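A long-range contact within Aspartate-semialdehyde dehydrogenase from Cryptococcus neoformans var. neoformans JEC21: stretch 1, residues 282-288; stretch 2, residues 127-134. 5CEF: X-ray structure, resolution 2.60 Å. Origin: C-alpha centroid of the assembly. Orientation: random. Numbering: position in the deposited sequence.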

# COMPACT_ATOMS: atom_id res chain seq x y z
N GLU A 282 -19.22 25.47 15.38
CA GLU A 282 -19.96 25.82 16.59
C GLU A 282 -20.77 24.64 17.15
O GLU A 282 -21.20 24.70 18.28
CB GLU A 282 -20.94 26.99 16.32
CG GLU A 282 -20.29 28.33 15.94
CD GLU A 282 -21.25 29.28 15.19
OE1 GLU A 282 -22.49 29.18 15.41
OE2 GLU A 282 -20.78 30.13 14.37
N TYR A 283 -20.99 23.58 16.36
CA TYR A 283 -21.85 22.50 16.79
C TYR A 283 -21.43 21.94 18.14
O TYR A 283 -20.26 21.58 18.35
CB TYR A 283 -21.87 21.38 15.78
CG TYR A 283 -22.72 20.16 16.17
CD1 TYR A 283 -24.12 20.21 16.10
CD2 TYR A 283 -22.16 18.95 16.53
CE1 TYR A 283 -24.92 19.12 16.42
CE2 TYR A 283 -22.98 17.87 16.86
CZ TYR A 283 -24.36 17.98 16.81
OH TYR A 283 -25.18 16.94 17.12
N THR A 284 -22.38 21.87 19.06
CA THR A 284 -22.16 21.22 20.35
C THR A 284 -23.44 20.46 20.68
O THR A 284 -24.54 20.87 20.26
CB THR A 284 -21.87 22.23 21.47
OG1 THR A 284 -23.09 22.90 21.79
CG2 THR A 284 -20.83 23.28 21.06
N CYS A 285 -23.30 19.34 21.40
CA CYS A 285 -24.42 18.41 21.53
C CYS A 285 -24.74 18.10 22.98
O CYS A 285 -23.96 18.45 23.86
CB CYS A 285 -24.08 17.12 20.78
SG CYS A 285 -22.64 16.28 21.46
N ASP A 286 -25.86 17.43 23.22
CA ASP A 286 -26.28 17.11 24.58
C ASP A 286 -25.18 16.47 25.40
O ASP A 286 -24.99 16.80 26.57
CB ASP A 286 -27.49 16.17 24.60
CG ASP A 286 -28.78 16.83 24.15
OD1 ASP A 286 -28.79 18.08 24.02
OD2 ASP A 286 -29.79 16.11 23.94
N ALA A 287 -24.44 15.55 24.79
CA ALA A 287 -23.43 14.81 25.52
C ALA A 287 -22.33 15.73 26.06
O ALA A 287 -21.77 15.49 27.13
CB ALA A 287 -22.84 13.73 24.64
N GLN A 288 -22.00 16.77 25.31
CA GLN A 288 -21.02 17.74 25.77
C GLN A 288 -21.62 18.61 26.87
O GLN A 288 -20.95 18.93 27.85
CB GLN A 288 -20.55 18.62 24.61
CG GLN A 288 -19.75 17.86 23.58
CD GLN A 288 -19.54 18.66 22.32
OE1 GLN A 288 -20.50 18.92 21.58
NE2 GLN A 288 -18.27 19.04 22.05
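Stretch 2 (127-134) VPLVNPSH

Stretch 2 packs against stretch 1 as a compact turn, not as a strand or a long helix. Residues 127 to 131 are loop, and a 3-10 segment begins at Pro 132. In stretch 1, Tyr 283 to Cys 285 are loop, with Cys 285 at the N-cap, and the helix starts at Asp 286. The two backbones come closest at Cys 285 and Leu 129, whose CA atoms are 5.8 Å apart. The contacts do not run in a single direction along stretch 1: Pro 128 meets Ala 287, Leu 129 meets Cys 285 and Tyr 283, Val 130 meets Tyr 283, and Pro 132 and Ser 133 come back to Asp 286. The contact is small: 286 Å² is buried, both sides summed. It joins parts of the chain at least 153 residues apart.

Val 127 does not touch stretch 1. Its O accepts from Val 130 N at 2.8 Å and from Asn 131 N at 3.1 Å. Its N donates to the side chain of Asn 131, at OD1, over 2.8 Å. These bonds close the turn.

Pro 128 has phi/psi of -57/-26, and its CA-to-CB bond points sideways. It meets stretch 1 through its carbonyl. Ala 287 CB lies 3.7 Å from Pro 128 O. Water 1 bridges the same carbonyl to the start of the helix: it donates to Pro 128 O at 2.8 Å and accepts from Ala 287 N at 2.8 Å.

Leu 129 is the centre of the contact and has the largest covered area of any residue here, 67 Å². Its O accepts the one direct hydrogen bond between the stretches, from Tyr 283 OH at 2.6 Å. The carbonyl oxygen lies at the edge of the tyrosine ring, near the ring plane. Cys 285 CB also approaches Leu 129 O, at 3.4 Å. The leucine side chain, with chi1 m and chi2 t, adds an apolar contact: its CD2 is 3.9 Å from Cys 285 SG.

The CA-to-CB bond of Val 130 points away from stretch 1, but the residue still lies near the tyrosine hydroxyl. Its CA is 3.8 Å from Tyr 283 OH, and its CG2 is 4.2 Å from the same oxygen. Val 130 O faces a group of waters. Water 2 donates a weak bond to Val 130 O at 3.3 Å and a short one to Tyr 283 OH at 2.5 Å. Water 3 donates weakly to Val 130 O at 3.3 Å and accepts from Asp 286 N at 2.9 Å. The carbonyl is thus linked to stretch 1 through solvent.

The CA-to-CB bond of Asn 131 points away, and the residue makes no contact across the interface. The CA-to-CB bond of Pro 132 points toward stretch 1. Its CG packs against Asp 286 CB at 3.9 Å, so the ring meets the aliphatic part of the aspartate.

Ser 133 is at the exposed margin. Its N is 4.3 Å from Asp 286 OD2, too far for a direct bond. Water 4 fills the gap, accepting from Ser 133 N at 3.1 Å and donating to Asp 286 OD2 at 2.7 Å. His 134 is out of reach of stretch 1; its N bonds back to Asn 131 O at 3.0 Å.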

# COMPACT_ATOMS: atom_id res chain seq x y z
N VAL A 127 -26.53 7.59 18.03
CA VAL A 127 -25.20 8.16 17.87
C VAL A 127 -25.08 9.18 18.97
O VAL A 127 -25.80 10.17 18.98
CB VAL A 127 -25.07 8.88 16.51
CG1 VAL A 127 -23.76 9.66 16.41
CG2 VAL A 127 -25.20 7.85 15.41
N PRO A 128 -24.18 8.93 19.92
CA PRO A 128 -24.14 9.76 21.14
C PRO A 128 -23.96 11.25 20.90
O PRO A 128 -24.38 12.04 21.74
CB PRO A 128 -22.95 9.19 21.92
CG PRO A 128 -22.18 8.34 20.94
CD PRO A 128 -23.21 7.83 19.98
N LEU A 129 -23.33 11.64 19.80
CA LEU A 129 -23.15 13.07 19.51
C LEU A 129 -24.28 13.68 18.69
O LEU A 129 -24.16 14.86 18.22
CB LEU A 129 -21.82 13.36 18.78
CG LEU A 129 -20.57 12.72 19.39
CD1 LEU A 129 -19.34 13.12 18.58
CD2 LEU A 129 -20.43 13.11 20.86
N VAL A 130 -25.39 12.95 18.59
CA VAL A 130 -26.50 13.42 17.81
C VAL A 130 -27.84 13.27 18.49
O VAL A 130 -28.52 14.28 18.65
CB VAL A 130 -26.56 12.67 16.48
CG1 VAL A 130 -27.81 13.04 15.71
CG2 VAL A 130 -25.33 12.97 15.65
N ASN A 131 -28.25 12.06 18.87
CA ASN A 131 -29.62 11.83 19.27
C ASN A 131 -29.84 11.07 20.60
O ASN A 131 -30.76 10.25 20.70
CB ASN A 131 -30.34 11.10 18.16
CG ASN A 131 -29.77 9.71 17.89
OD1 ASN A 131 -28.57 9.49 18.02
ND2 ASN A 131 -30.64 8.76 17.57
N PRO A 132 -29.04 11.36 21.63
CA PRO A 132 -29.33 10.78 22.93
C PRO A 132 -30.72 11.12 23.50
O PRO A 132 -31.24 10.38 24.34
CB PRO A 132 -28.21 11.35 23.83
CG PRO A 132 -27.74 12.59 23.16
CD PRO A 132 -27.89 12.30 21.70
N SER A 133 -31.35 12.20 23.04
CA SER A 133 -32.73 12.49 23.42
C SER A 133 -33.65 11.30 23.18
O SER A 133 -34.73 11.21 23.77
CB SER A 133 -33.26 13.70 22.65
OG SER A 133 -33.12 13.50 21.25
N HIS A 134 -33.26 10.38 22.29
CA HIS A 134 -34.14 9.26 21.99
C HIS A 134 -34.27 8.28 23.15
O HIS A 134 -35.11 7.36 23.11
CB HIS A 134 -33.72 8.55 20.72
CG HIS A 134 -33.97 9.36 19.49
ND1 HIS A 134 -33.96 8.82 18.23
CD2 HIS A 134 -34.23 10.68 19.33
CE1 HIS A 134 -34.17 9.77 17.34
NE2 HIS A 134 -34.33 10.91 17.98
O HOH W 1 -25.22 14.61 22.30
O HOH W 2 -27.05 17.24 18.79
O HOH W 3 -27.26 15.97 21.21
O HOH W 4 -29.95 14.63 21.71